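Local coordinates for protein Hep_Hag family (Burkholderia pseudomallei, PDB 3S6L) that probably helps the bacterium adhere to host cells, as the YadA-like head domain of the trimeric autotransporter adhesin BoaA, at residues Ala30-Gly35 / Ala44-Thr49; Gly48-Ala53 / Gly62-Ala67; Leu54-Asn59 / Leu68-Ser73; Val82-Gly87 / Phe96-Leu101; Ala116-Ser121 / Ser131-Val136. All coordinates share one frame; numbering follows the deposited sequence.

Interaction 1 of 5, residues Ala30-Gly35 / Ala44-Thr49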
loop_
_atom_site.group_PDB
_atom_site.type_symbol
_atom_site.label_atom_id
_atom_site.label_comp_id
_atom_site.label_asym_id
_atom_site.label_seq_id
_atom_site.Cartn_x
_atom_site.Cartn_y
_atom_site.Cartn_z
ATOM N N ALA A 30 25.716 2.153 3.963
ATOM C CA ALA A 30 24.699 1.784 2.977
ATOM C C ALA A 30 25.310 0.935 1.862
ATOM O O ALA A 30 26.427 1.179 1.431
ATOM C CB ALA A 30 24.048 3.029 2.405
ATOM N N ASN A 31 24.596 -0.084 1.407
ATOM C CA ASN A 31 25.175 -0.988 0.414
ATOM C C ASN A 31 24.132 -1.620 -0.496
ATOM O O ASN A 31 23.174 -2.264 -0.049
ATOM C CB ASN A 31 26.086 -2.052 1.054
ATOM C CG ASN A 31 26.972 -2.783 0.017
ATOM O OD1 ASN A 31 27.346 -2.220 -1.032
ATOM N ND2 ASN A 31 27.332 -4.043 0.322
ATOM N N ALA A 32 24.326 -1.392 -1.785
ATOM C CA ALA A 32 23.468 -1.915 -2.809
ATOM C C ALA A 32 24.397 -2.779 -3.664
ATOM O O ALA A 32 25.270 -2.268 -4.344
ATOM C CB ALA A 32 22.866 -0.751 -3.592
ATOM N N SER A 33 24.242 -4.090 -3.606
ATOM C CA SER A 33 25.217 -4.952 -4.254
ATOM C C SER A 33 24.623 -6.006 -5.194
ATOM O O SER A 33 25.308 -6.953 -5.554
ATOM C CB SER A 33 26.022 -5.680 -3.187
ATOM O OG SER A 33 25.136 -6.533 -2.453
ATOM N N GLY A 34 23.359 -5.877 -5.573
ATOM C CA GLY A 34 22.707 -6.960 -6.284
ATOM C C GLY A 34 22.553 -6.764 -7.776
ATOM O O GLY A 34 22.286 -7.728 -8.502
ATOM N N GLY A 35 22.746 -5.532 -8.244
ATOM C CA GLY A 35 22.491 -5.187 -9.638
ATOM C C GLY A 35 21.187 -4.407 -9.620
ATOM O O GLY A 35 20.168 -4.886 -9.061
ATOM N N ALA A 44 21.472 0.922 5.537
ATOM C CA ALA A 44 20.515 0.383 4.564
ATOM C C ALA A 44 21.182 -0.663 3.677
ATOM O O ALA A 44 22.325 -0.490 3.234
ATOM C CB ALA A 44 19.919 1.486 3.707
ATOM N N SER A 45 20.453 -1.727 3.361
ATOM C CA SER A 45 21.041 -2.778 2.552
ATOM C C SER A 45 20.130 -3.262 1.408
ATOM O O SER A 45 18.967 -3.556 1.603
ATOM C CB SER A 45 21.497 -3.914 3.473
ATOM O OG SER A 45 21.903 -5.011 2.706
ATOM N N ALA A 46 20.645 -3.327 0.201
ATOM C CA ALA A 46 19.872 -3.875 -0.882
ATOM C C ALA A 46 20.720 -4.955 -1.587
ATOM O O ALA A 46 21.474 -4.657 -2.513
ATOM C CB ALA A 46 19.462 -2.758 -1.860
ATOM N N SER A 47 20.607 -6.205 -1.132
ATOM C CA SER A 47 21.467 -7.261 -1.665
ATOM C C SER A 47 20.822 -8.151 -2.729
ATOM O O SER A 47 21.538 -8.861 -3.427
ATOM C CB SER A 47 22.067 -8.122 -0.533
ATOM O OG SER A 47 21.072 -8.927 0.083
ATOM N N GLY A 48 19.489 -8.127 -2.853
ATOM C CA GLY A 48 18.792 -8.971 -3.847
ATOM C C GLY A 48 18.960 -8.347 -5.227
ATOM O O GLY A 48 19.322 -7.187 -5.330
ATOM N N THR A 49 18.697 -9.071 -6.301
ATOM C CA THR A 49 18.755 -8.404 -7.609
ATOM C C THR A 49 17.579 -7.407 -7.755
ATOM O O THR A 49 16.483 -7.705 -7.302
ATOM C CB THR A 49 18.758 -9.407 -8.756
ATOM O OG1 THR A 49 17.553 -10.195 -8.697
ATOM C CG2 THR A 49 19.986 -10.347 -8.658
HETATM O O HOH W 1 24.347 -9.063 -3.557
#
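N31 takes the carbonyl of A44 with its backbone N (N31 N to A44 O 2.9 Å) and returns its own carbonyl to the next coil, with A46 N 2.8 Å from N31 O and the bond almost straight at 172°. S33 N then closes on A46 O at 3.0 Å, so three bonds stitch the two segments in parallel. The carbonyls also draw in CA hydrogens, as where A30 CA lies 3.3 Å from A44 O. On one face of the ladder the methyls of A32 and A46 pack side by side, CB to CB 4.3 Å; N31 and S45 lie on the other. Beyond the strands a water bridges the edge: S33 OG, held between the backbone N and the carbonyl carbon (chi1 64°), lies near this water, which donates to S47 O. G34 fits close against the other chain, its CA pointing a hydrogen at G48 O, and T49 CG2 rests 3.5 Å from G34 O. Strands 31-32 and 45-46 are thus equivalent rungs on successive coils of the left-handed beta-roll. A32 and A46 face inward onto A39 of strand 38-40, while S45 passes the ladder on through backbone bonds to S58 and A60.

Interaction 2 of 5, residues Gly48-Ala53 / Gly62-Ala67. With ZN (zinc ion), chain Q.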
loop_
_atom_site.group_PDB
_atom_site.type_symbol
_atom_site.label_atom_id
_atom_site.label_comp_id
_atom_site.label_asym_id
_atom_site.label_seq_id
_atom_site.Cartn_x
_atom_site.Cartn_y
_atom_site.Cartn_z
ATOM N N GLY A 48 19.489 -8.127 -2.853
ATOM C CA GLY A 48 18.792 -8.971 -3.847
ATOM C C GLY A 48 18.960 -8.347 -5.227
ATOM O O GLY A 48 19.322 -7.187 -5.330
ATOM N N THR A 49 18.697 -9.071 -6.301
ATOM C CA THR A 49 18.755 -8.404 -7.609
ATOM C C THR A 49 17.579 -7.407 -7.755
ATOM O O THR A 49 16.483 -7.705 -7.302
ATOM C CB THR A 49 18.758 -9.407 -8.756
ATOM O OG1 THR A 49 17.553 -10.195 -8.697
ATOM C CG2 THR A 49 19.986 -10.347 -8.658
ATOM N N ASP A 50 17.817 -6.232 -8.358
ATOM C CA ASP A 50 16.755 -5.242 -8.636
ATOM C C ASP A 50 16.062 -4.802 -7.330
ATOM O O ASP A 50 14.849 -4.621 -7.268
ATOM C CB ASP A 50 15.734 -5.797 -9.664
ATOM C CG ASP A 50 16.362 -6.081 -11.067
ATOM O OD1 ASP A 50 17.521 -5.701 -11.291
ATOM O OD2 ASP A 50 15.707 -6.675 -11.969
ATOM N N ALA A 51 16.846 -4.623 -6.276
ATOM C CA ALA A 51 16.269 -4.472 -4.947
ATOM C C ALA A 51 16.359 -3.019 -4.520
ATOM O O ALA A 51 17.254 -2.308 -4.964
ATOM C CB ALA A 51 16.976 -5.391 -3.942
ATOM N N THR A 52 15.436 -2.582 -3.667
ATOM C CA THR A 52 15.360 -1.168 -3.280
ATOM C C THR A 52 15.083 -1.069 -1.791
ATOM O O THR A 52 14.075 -1.583 -1.313
ATOM C CB THR A 52 14.243 -0.445 -4.052
ATOM O OG1 THR A 52 14.466 -0.559 -5.470
ATOM C CG2 THR A 52 14.158 1.031 -3.654
ATOM N N ALA A 53 15.991 -0.431 -1.060
ATOM C CA ALA A 53 15.883 -0.271 0.400
ATOM C C ALA A 53 15.982 1.202 0.763
ATOM O O ALA A 53 16.905 1.903 0.324
ATOM C CB ALA A 53 17.006 -1.045 1.117
ATOM N N GLY A 62 15.582 -9.926 -0.703
ATOM C CA GLY A 62 14.972 -10.726 -1.747
ATOM C C GLY A 62 15.317 -10.191 -3.130
ATOM O O GLY A 62 15.605 -8.998 -3.311
ATOM N N ASN A 63 15.311 -11.071 -4.111
ATOM C CA ASN A 63 15.381 -10.633 -5.486
ATOM C C ASN A 63 14.056 -9.884 -5.812
ATOM O O ASN A 63 12.952 -10.326 -5.395
ATOM C CB ASN A 63 15.624 -11.847 -6.408
ATOM C CG ASN A 63 17.037 -12.463 -6.226
ATOM O OD1 ASN A 63 17.997 -11.807 -5.765
ATOM N ND2 ASN A 63 17.168 -13.718 -6.619
ATOM N N HIS A 64 14.165 -8.755 -6.510
ATOM C CA HIS A 64 12.993 -7.901 -6.827
ATOM C C HIS A 64 12.233 -7.444 -5.561
ATOM O O HIS A 64 11.017 -7.318 -5.570
ATOM C CB HIS A 64 12.081 -8.606 -7.856
ATOM C CG HIS A 64 12.842 -9.109 -9.043
ATOM N ND1 HIS A 64 13.275 -10.413 -9.151
ATOM C CD2 HIS A 64 13.361 -8.454 -10.109
ATOM C CE1 HIS A 64 13.974 -10.552 -10.263
ATOM N NE2 HIS A 64 14.063 -9.373 -10.850
ATOM N N SER A 65 12.965 -7.219 -4.478
ATOM C CA SER A 65 12.324 -6.837 -3.213
ATOM C C SER A 65 12.428 -5.335 -2.966
ATOM O O SER A 65 13.311 -4.663 -3.514
ATOM C CB SER A 65 12.899 -7.619 -2.031
ATOM O OG SER A 65 14.265 -7.271 -1.849
ATOM N N THR A 66 11.491 -4.818 -2.176
ATOM C CA THR A 66 11.429 -3.402 -1.909
ATOM C C THR A 66 11.159 -3.208 -0.408
ATOM O O THR A 66 10.159 -3.676 0.128
ATOM C CB THR A 66 10.341 -2.744 -2.806
ATOM O OG1 THR A 66 10.648 -3.020 -4.176
ATOM C CG2 THR A 66 10.271 -1.262 -2.605
ATOM N N ALA A 67 12.070 -2.562 0.287
ATOM C CA ALA A 67 11.888 -2.389 1.734
ATOM C C ALA A 67 12.014 -0.917 2.092
ATOM O O ALA A 67 13.070 -0.333 1.940
ATOM C CB ALA A 67 12.910 -3.263 2.522
HETATM ZN ZN ZN Q . 15.178 -8.788 -12.575
HETATM O O HOH W 2 12.959 -2.831 -6.136
HETATM O O HOH W 3 14.519 -10.800 -13.695
HETATM O O HOH W 4 13.371 -7.820 -13.632
#
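D50 and H64, at equivalent corners of the left-handed beta-roll, both set CG anti to the carbonyl carbon (D50 chi1 -63°, H64 chi1 -50°). The two side chains lie side by side, pointing the same way. Each corner is a type II turn, G48 to A51 and G62 to S65, with D50 and H64 at its third position. Carboxylate and imidazole, turned 74° apart, meet on one zinc ion, bound by D50 OD2 at 2.3 Å, H64 NE2 at 2.1 Å and two waters. T49 OG1 lies over one face of the imidazole, and T49 O accepts from H64 N at 2.7 Å. The amide of N63 reaches across to the preceding coil, its OD1 2.9 Å from T49 N, the donor, which is tilted from the N63 carbonyl plane. Past the turns, in parallel strands, T52 N meets S65 O and A67 N meets T52 O. G48 packs its CA against G62 O, leaving no room for a CB. T52 and T66 lie on the face that packs against the second subunit; one water accepts from both hydroxyls, 2.8 Å from T52 OG1 and 3.0 Å from T66 OG1, and donates to D50 O.

Interaction 3 of 5, residues Leu54-Asn59 / Leu68-Ser73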
loop_
_atom_site.group_PDB
_atom_site.type_symbol
_atom_site.label_atom_id
_atom_site.label_comp_id
_atom_site.label_asym_id
_atom_site.label_seq_id
_atom_site.Cartn_x
_atom_site.Cartn_y
_atom_site.Cartn_z
ATOM N N LEU A 54 15.045 1.680 1.565
ATOM C CA LEU A 54 15.108 3.055 2.006
ATOM C C LEU A 54 14.850 3.079 3.507
ATOM O O LEU A 54 13.866 2.492 3.990
ATOM C CB LEU A 54 14.040 3.898 1.285
ATOM C CG LEU A 54 13.902 5.309 1.849
ATOM C CD1 LEU A 54 15.118 6.076 1.408
ATOM C CD2 LEU A 54 12.622 6.023 1.433
ATOM N N GLY A 55 15.730 3.751 4.234
ATOM C CA GLY A 55 15.592 3.911 5.680
ATOM C C GLY A 55 16.714 3.254 6.460
ATOM O O GLY A 55 17.377 2.349 5.946
ATOM N N GLN A 56 16.939 3.701 7.695
ATOM C CA GLN A 56 18.040 3.149 8.508
ATOM C C GLN A 56 17.750 1.661 8.821
ATOM O O GLN A 56 16.627 1.277 9.120
ATOM C CB GLN A 56 18.252 3.977 9.797
ATOM C CG GLN A 56 19.572 3.722 10.554
ATOM C CD GLN A 56 19.553 2.465 11.419
ATOM O OE1 GLN A 56 18.504 2.039 11.922
ATOM N NE2 GLN A 56 20.721 1.858 11.586
ATOM N N ALA A 57 18.772 0.836 8.737
ATOM C CA ALA A 57 18.644 -0.633 8.861
ATOM C C ALA A 57 17.610 -1.312 7.928
ATOM O O ALA A 57 17.269 -2.481 8.138
ATOM C CB ALA A 57 18.473 -1.086 10.359
ATOM N N SER A 58 17.125 -0.610 6.899
ATOM C CA SER A 58 16.214 -1.253 5.953
ATOM C C SER A 58 16.952 -2.358 5.189
ATOM O O SER A 58 18.188 -2.295 4.961
ATOM C CB SER A 58 15.557 -0.240 4.994
ATOM O OG SER A 58 16.491 0.467 4.207
ATOM N N ASN A 59 16.202 -3.380 4.795
ATOM C CA ASN A 59 16.842 -4.561 4.254
ATOM C C ASN A 59 16.024 -5.205 3.141
ATOM O O ASN A 59 14.985 -5.855 3.403
ATOM C CB ASN A 59 17.156 -5.563 5.380
ATOM C CG ASN A 59 17.736 -6.887 4.861
ATOM O OD1 ASN A 59 18.726 -6.915 4.157
ATOM N ND2 ASN A 59 17.090 -7.998 5.223
ATOM N N LEU A 68 10.925 -0.297 2.528
ATOM C CA LEU A 68 10.925 1.179 2.685
ATOM C C LEU A 68 10.382 1.517 4.052
ATOM O O LEU A 68 9.230 1.214 4.350
ATOM C CB LEU A 68 10.065 1.843 1.607
ATOM C CG LEU A 68 10.180 1.319 0.166
ATOM C CD1 LEU A 68 9.117 1.985 -0.730
ATOM C CD2 LEU A 68 11.586 1.560 -0.395
ATOM N N GLY A 69 11.217 2.124 4.882
ATOM C CA GLY A 69 10.866 2.389 6.260
ATOM C C GLY A 69 11.992 1.903 7.140
ATOM O O GLY A 69 12.678 0.934 6.782
ATOM N N GLN A 70 12.192 2.577 8.276
ATOM C CA GLN A 70 13.268 2.230 9.191
ATOM C C GLN A 70 13.067 0.789 9.688
ATOM O O GLN A 70 11.965 0.402 10.109
ATOM C CB GLN A 70 13.332 3.230 10.368
ATOM C CG GLN A 70 14.599 3.155 11.229
ATOM C CD GLN A 70 14.534 2.073 12.350
ATOM O OE1 GLN A 70 13.453 1.702 12.805
ATOM N NE2 GLN A 70 15.703 1.567 12.768
ATOM N N ALA A 71 14.128 -0.000 9.608
ATOM C CA ALA A 71 14.092 -1.390 10.026
ATOM C C ALA A 71 13.079 -2.235 9.247
ATOM O O ALA A 71 12.711 -3.278 9.708
ATOM C CB ALA A 71 13.890 -1.528 11.608
ATOM N N SER A 72 12.647 -1.824 8.055
ATOM C CA SER A 72 11.769 -2.725 7.284
ATOM C C SER A 72 12.585 -3.870 6.671
ATOM O O SER A 72 13.806 -3.764 6.529
ATOM C CB SER A 72 10.999 -1.971 6.209
ATOM O OG SER A 72 11.890 -1.255 5.384
ATOM N N SER A 73 11.918 -4.951 6.303
ATOM C CA SER A 73 12.620 -6.100 5.739
ATOM C C SER A 73 11.757 -6.758 4.673
ATOM O O SER A 73 10.553 -6.976 4.878
ATOM C CB SER A 73 12.951 -7.112 6.851
ATOM O OG SER A 73 13.643 -8.224 6.298
HETATM O O HOH W 5 15.564 -4.953 9.001
#
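Stacked type II turns at one corner of the left-handed beta-roll bring Q56 over Q70, the turns running from G55 to S58 and from G69 to S72. Both glutamine chains start with CG anti to the backbone N (chi1 -166° and -167°) and bend at chi2. They lie side by side, their amide planes nearly coplanar at 13° apart. Q70 NE2 donates to Q56 OE1 at 3.0 Å, within the plane of its own amide. Q70 OE1 in turn accepts from Q84 NE2 of the next coil, continuing the glutamine ladder. The backbones follow the same path: G69 N bonds to L54 O, A71 N lies 2.8 Å from Q56 O, and N59 N completes the set on S72 O. Within each turn a serine closes the loop. S58 OG and S58 N both reach G55 O from one face of its plane, S58 OG at 2.7 Å, and S72 repeats this on G69 O. G55 and G69 have backbone angles that would press a CB against the preceding carbonyl. On the trimer side L68 CD2 packs against L54 CB at 3.8 Å. These leucines end strands 52-54 and 66-68 and meet other subunits, L54 touching L54 of the second and L68 touching L68 of the third, while backbone bonds tie S58 to S45 of the preceding coil and N59 to A74 of the following one.

Interaction 4 of 5, residues Val82-Gly87 / Phe96-Leu101. With ZN (zinc ion), chain R.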
loop_
_atom_site.group_PDB
_atom_site.type_symbol
_atom_site.label_atom_id
_atom_site.label_comp_id
_atom_site.label_asym_id
_atom_site.label_seq_id
_atom_site.Cartn_x
_atom_site.Cartn_y
_atom_site.Cartn_z
ATOM N N VAL A 82 6.558 -2.018 3.360
ATOM C CA VAL A 82 6.528 -0.553 3.426
ATOM C C VAL A 82 5.892 -0.113 4.758
ATOM O O VAL A 82 4.704 -0.416 5.039
ATOM C CB VAL A 82 5.789 0.080 2.188
ATOM C CG1 VAL A 82 5.569 1.577 2.353
ATOM C CG2 VAL A 82 6.537 -0.193 0.886
ATOM N N GLY A 83 6.687 0.596 5.568
ATOM C CA GLY A 83 6.292 1.004 6.907
ATOM C C GLY A 83 7.445 0.710 7.853
ATOM O O GLY A 83 8.224 -0.233 7.634
ATOM N N GLN A 84 7.586 1.517 8.901
ATOM C CA GLN A 84 8.627 1.239 9.876
ATOM C C GLN A 84 8.434 -0.194 10.409
ATOM O O GLN A 84 7.315 -0.618 10.748
ATOM C CB GLN A 84 8.658 2.283 11.001
ATOM C CG GLN A 84 9.883 2.153 11.940
ATOM C CD GLN A 84 9.739 1.016 12.967
ATOM O OE1 GLN A 84 8.626 0.652 13.352
ATOM N NE2 GLN A 84 10.867 0.437 13.385
ATOM N N GLY A 85 9.527 -0.945 10.466
ATOM C CA GLY A 85 9.470 -2.300 11.014
ATOM C C GLY A 85 8.538 -3.261 10.268
ATOM O O GLY A 85 8.191 -4.297 10.818
ATOM N N ALA A 86 8.166 -2.945 9.022
ATOM C CA ALA A 86 7.319 -3.837 8.242
ATOM C C ALA A 86 8.133 -4.992 7.694
ATOM O O ALA A 86 9.302 -4.834 7.410
ATOM C CB ALA A 86 6.632 -3.094 7.091
ATOM N N GLY A 87 7.495 -6.146 7.535
ATOM C CA GLY A 87 8.189 -7.349 7.129
ATOM C C GLY A 87 7.474 -8.148 6.047
ATOM O O GLY A 87 6.277 -8.371 6.108
ATOM N N PHE A 96 2.119 -3.513 3.995
ATOM C CA PHE A 96 1.951 -2.074 4.068
ATOM C C PHE A 96 1.446 -1.675 5.451
ATOM O O PHE A 96 0.376 -2.118 5.897
ATOM C CB PHE A 96 0.966 -1.579 3.007
ATOM C CG PHE A 96 0.777 -0.067 3.033
ATOM C CD1 PHE A 96 1.809 0.797 2.595
ATOM C CD2 PHE A 96 -0.398 0.501 3.537
ATOM C CE1 PHE A 96 1.666 2.209 2.654
ATOM C CE2 PHE A 96 -0.552 1.894 3.584
ATOM C CZ PHE A 96 0.480 2.755 3.139
ATOM N N GLY A 97 2.220 -0.825 6.124
ATOM C CA GLY A 97 1.802 -0.273 7.383
ATOM C C GLY A 97 2.857 -0.596 8.411
ATOM O O GLY A 97 3.567 -1.606 8.273
ATOM N N GLN A 98 2.971 0.245 9.434
ATOM C CA GLN A 98 4.004 0.053 10.431
ATOM C C GLN A 98 3.824 -1.323 11.100
ATOM O O GLN A 98 2.697 -1.661 11.505
ATOM C CB GLN A 98 3.952 1.207 11.463
ATOM C CG GLN A 98 5.174 1.289 12.395
ATOM C CD GLN A 98 4.912 0.603 13.729
ATOM O OE1 GLN A 98 3.793 0.693 14.243
ATOM N NE2 GLN A 98 5.940 -0.076 14.309
ATOM N N GLY A 99 4.904 -2.113 11.192
ATOM C CA GLY A 99 4.869 -3.441 11.883
ATOM C C GLY A 99 3.979 -4.476 11.200
ATOM O O GLY A 99 3.576 -5.478 11.814
ATOM N N ALA A 100 3.633 -4.229 9.932
ATOM C CA ALA A 100 2.797 -5.142 9.172
ATOM C C ALA A 100 3.689 -6.313 8.756
ATOM O O ALA A 100 4.869 -6.120 8.484
ATOM C CB ALA A 100 2.216 -4.456 7.935
ATOM N N LEU A 101 3.125 -7.513 8.702
ATOM C CA LEU A 101 3.922 -8.697 8.322
ATOM C C LEU A 101 3.142 -9.545 7.315
ATOM O O LEU A 101 2.020 -9.952 7.592
ATOM C CB LEU A 101 4.320 -9.543 9.540
ATOM C CG LEU A 101 5.066 -10.859 9.275
ATOM C CD1 LEU A 101 6.524 -10.619 8.806
ATOM C CD2 LEU A 101 5.044 -11.783 10.521
HETATM ZN ZN ZN R . 3.243 0.175 16.191
#
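V82 and F96 leave parallel strands in register and lead into matching type II turns, G83 to A86 and G97 to A100, whose backbones are tied by G97 N to V82 O (2.7 Å), G99 N to Q84 O and G87 N to A100 O. On the side facing the trimer interior, V82 CG1 stands anti to the backbone N (chi1 171°) and meets the phenyl at its edge, near the ring plane, 3.8 Å from F96 CD1. At the turns Q84 and Q98 lie side by side, pointing the same way with amide planes 23° apart. Q98 NE2 donates to Q84 OE1 at 2.9 Å, arriving almost in line with the carbonyl bond (177° at the oxygen), though Q84 OE1 is tilted out of the Q98 amide plane. The other end of the Q98 amide is a metal ligand: Q98 OE1 binds a zinc ion at 2.1 Å, and H113 supplies a further ligand. Q84 thus positions this first-shell amide while its own NE2 bonds back to Q70. Positive phi at G85 and G99 suits the third turn position to glycine. A86 CB tucks in 3.6 Å from G97 O, and L101 CD1 lies 3.5 Å from G87 O. The contact follows strands 80-82 and 94-96 of the parallel part of the long sheet, V82 touching F96 of the second subunit and V82 of the third, and runs on into strand 101-102.

Interaction 5 of 5, residues Ala116-Ser121 / Ser131-Val136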
loop_
_atom_site.group_PDB
_atom_site.type_symbol
_atom_site.label_atom_id
_atom_site.label_comp_id
_atom_site.label_asym_id
_atom_site.label_seq_id
_atom_site.Cartn_x
_atom_site.Cartn_y
_atom_site.Cartn_z
ATOM N N ALA A 116 -0.511 -11.265 7.608
ATOM C CA ALA A 116 -1.035 -12.196 6.612
ATOM C C ALA A 116 -0.096 -13.380 6.615
ATOM O O ALA A 116 0.968 -13.357 5.960
ATOM C CB ALA A 116 -1.120 -11.574 5.237
ATOM N N ALA A 117 -0.497 -14.407 7.366
ATOM C CA ALA A 117 0.401 -15.488 7.697
ATOM C C ALA A 117 0.237 -16.706 6.792
ATOM O O ALA A 117 1.205 -17.384 6.497
ATOM C CB ALA A 117 0.244 -15.873 9.192
ATOM N N ALA A 118 -0.995 -16.989 6.372
ATOM C CA ALA A 118 -1.306 -18.206 5.611
ATOM C C ALA A 118 -0.974 -17.975 4.132
ATOM O O ALA A 118 -1.015 -16.836 3.695
ATOM C CB ALA A 118 -2.775 -18.581 5.788
ATOM N N PRO A 119 -0.632 -19.039 3.366
ATOM C CA PRO A 119 -0.354 -18.855 1.923
ATOM C C PRO A 119 -1.560 -18.273 1.216
ATOM O O PRO A 119 -2.685 -18.668 1.523
ATOM C CB PRO A 119 -0.132 -20.282 1.414
ATOM C CG PRO A 119 -0.725 -21.197 2.532
ATOM C CD PRO A 119 -0.439 -20.440 3.791
ATOM N N ASN A 120 -1.333 -17.323 0.307
ATOM C CA ASN A 120 -2.382 -16.810 -0.557
ATOM C C ASN A 120 -3.500 -16.069 0.191
ATOM O O ASN A 120 -4.646 -15.985 -0.293
ATOM C CB ASN A 120 -2.965 -17.950 -1.425
ATOM C CG ASN A 120 -3.532 -17.447 -2.748
ATOM O OD1 ASN A 120 -2.924 -16.584 -3.425
ATOM N ND2 ASN A 120 -4.706 -17.982 -3.132
ATOM N N SER A 121 -3.153 -15.529 1.360
ATOM C CA SER A 121 -4.118 -14.827 2.194
ATOM C C SER A 121 -3.877 -13.350 2.173
ATOM O O SER A 121 -2.823 -12.902 1.698
ATOM C CB SER A 121 -4.053 -15.306 3.630
ATOM O OG SER A 121 -2.816 -14.958 4.224
ATOM N N SER A 131 -5.091 -16.173 8.956
ATOM C CA SER A 131 -4.388 -17.392 9.275
ATOM C C SER A 131 -4.974 -18.598 8.556
ATOM O O SER A 131 -4.568 -19.734 8.815
ATOM C CB SER A 131 -4.352 -17.614 10.803
ATOM O OG SER A 131 -5.673 -17.661 11.339
ATOM N N ALA A 132 -5.908 -18.340 7.650
ATOM C CA ALA A 132 -6.525 -19.385 6.842
ATOM C C ALA A 132 -6.058 -19.162 5.418
ATOM O O ALA A 132 -6.061 -18.036 4.950
ATOM C CB ALA A 132 -8.099 -19.319 6.923
ATOM N N PRO A 133 -5.622 -20.227 4.735
ATOM C CA PRO A 133 -5.180 -20.117 3.334
ATOM C C PRO A 133 -6.304 -19.620 2.420
ATOM O O PRO A 133 -7.474 -19.946 2.668
ATOM C CB PRO A 133 -4.817 -21.553 2.961
ATOM C CG PRO A 133 -5.557 -22.429 4.003
ATOM C CD PRO A 133 -5.566 -21.611 5.255
ATOM N N ASN A 134 -5.951 -18.861 1.370
ATOM C CA ASN A 134 -6.898 -18.456 0.314
ATOM C C ASN A 134 -8.084 -17.696 0.880
ATOM O O ASN A 134 -9.208 -17.890 0.475
ATOM C CB ASN A 134 -7.411 -19.664 -0.486
ATOM C CG ASN A 134 -6.276 -20.557 -0.994
ATOM O OD1 ASN A 134 -5.374 -20.099 -1.702
ATOM N ND2 ASN A 134 -6.321 -21.850 -0.623
ATOM N N SER A 135 -7.818 -16.832 1.829
ATOM C CA SER A 135 -8.864 -16.083 2.462
ATOM C C SER A 135 -8.409 -14.633 2.670
ATOM O O SER A 135 -7.206 -14.319 2.639
ATOM C CB SER A 135 -9.191 -16.744 3.803
ATOM O OG SER A 135 -8.193 -16.404 4.736
ATOM N N VAL A 136 -9.372 -13.751 2.878
ATOM C CA VAL A 136 -9.074 -12.339 3.115
ATOM C C VAL A 136 -9.722 -11.977 4.429
ATOM O O VAL A 136 -10.940 -12.052 4.532
ATOM C CB VAL A 136 -9.632 -11.453 1.993
ATOM C CG1 VAL A 136 -9.356 -9.995 2.284
ATOM C CG2 VAL A 136 -9.031 -11.853 0.667
#
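A118 presses its CB into the backbone of the next coil, 3.4 Å from A132 C, and this end is the tight part of the contact. S121 joins it from the same turn: its CA lies 3.2 Å from S135 O, and S121 CB is 3.6 Å from A132 O. S121 OG is turned back onto A118 O at 2.7 Å, and S135 OG does the same for A132 O, though from well above that carbonyl plane. The outer side is looser and more exposed. There the prolines run alongside each other, P119 CG 4.1 Å from P133 CB, and the one backbone bond between the segments is long, N134 N to P119 O at 3.3 Å. A short side-chain bond crosses beyond them. N120 CG is anti to the backbone N (chi1 -153°) and N134 CG anti to the carbonyl carbon (chi1 -51°); the two side chains cross at an angle. N120 ND2 meets N134 OD1 at 2.6 Å on a lone pair of that oxygen, with the amide planes 73° apart. R145 of the second subunit holds N120 O, while S135 and V136 pair with a strand of that subunit and carry the sheet across the interface. A type II turn from A118 to S121, laid against the equivalent proline-asparagine corner of the following coil, is the repeating corner of the left-handed beta-roll in a YadA-like head.

All five contacts join successive coils of one left-handed beta-roll. Interactions 2 and 4 are the more buried; interactions 1, 3 and 5 are partly buried, and interaction 1 meets no other subunit. Interactions 1 and 2 share G48 and T49, while interaction 2 holds the turns entering strands 52-54 and 66-68 and interaction 3 those leaving them. Interactions 3 and 4 repeat one chemistry, a glutamine pair at the turn and a hydrophobic pair at the strand ends, joined through Q70 and G85. Zinc is held by aspartate and histidine in interaction 2 and by Q98, with H113 beyond the contact, in interaction 4. Interaction 5, about 30 Å between centres from interaction 1, replaces these with prolines and asparagines.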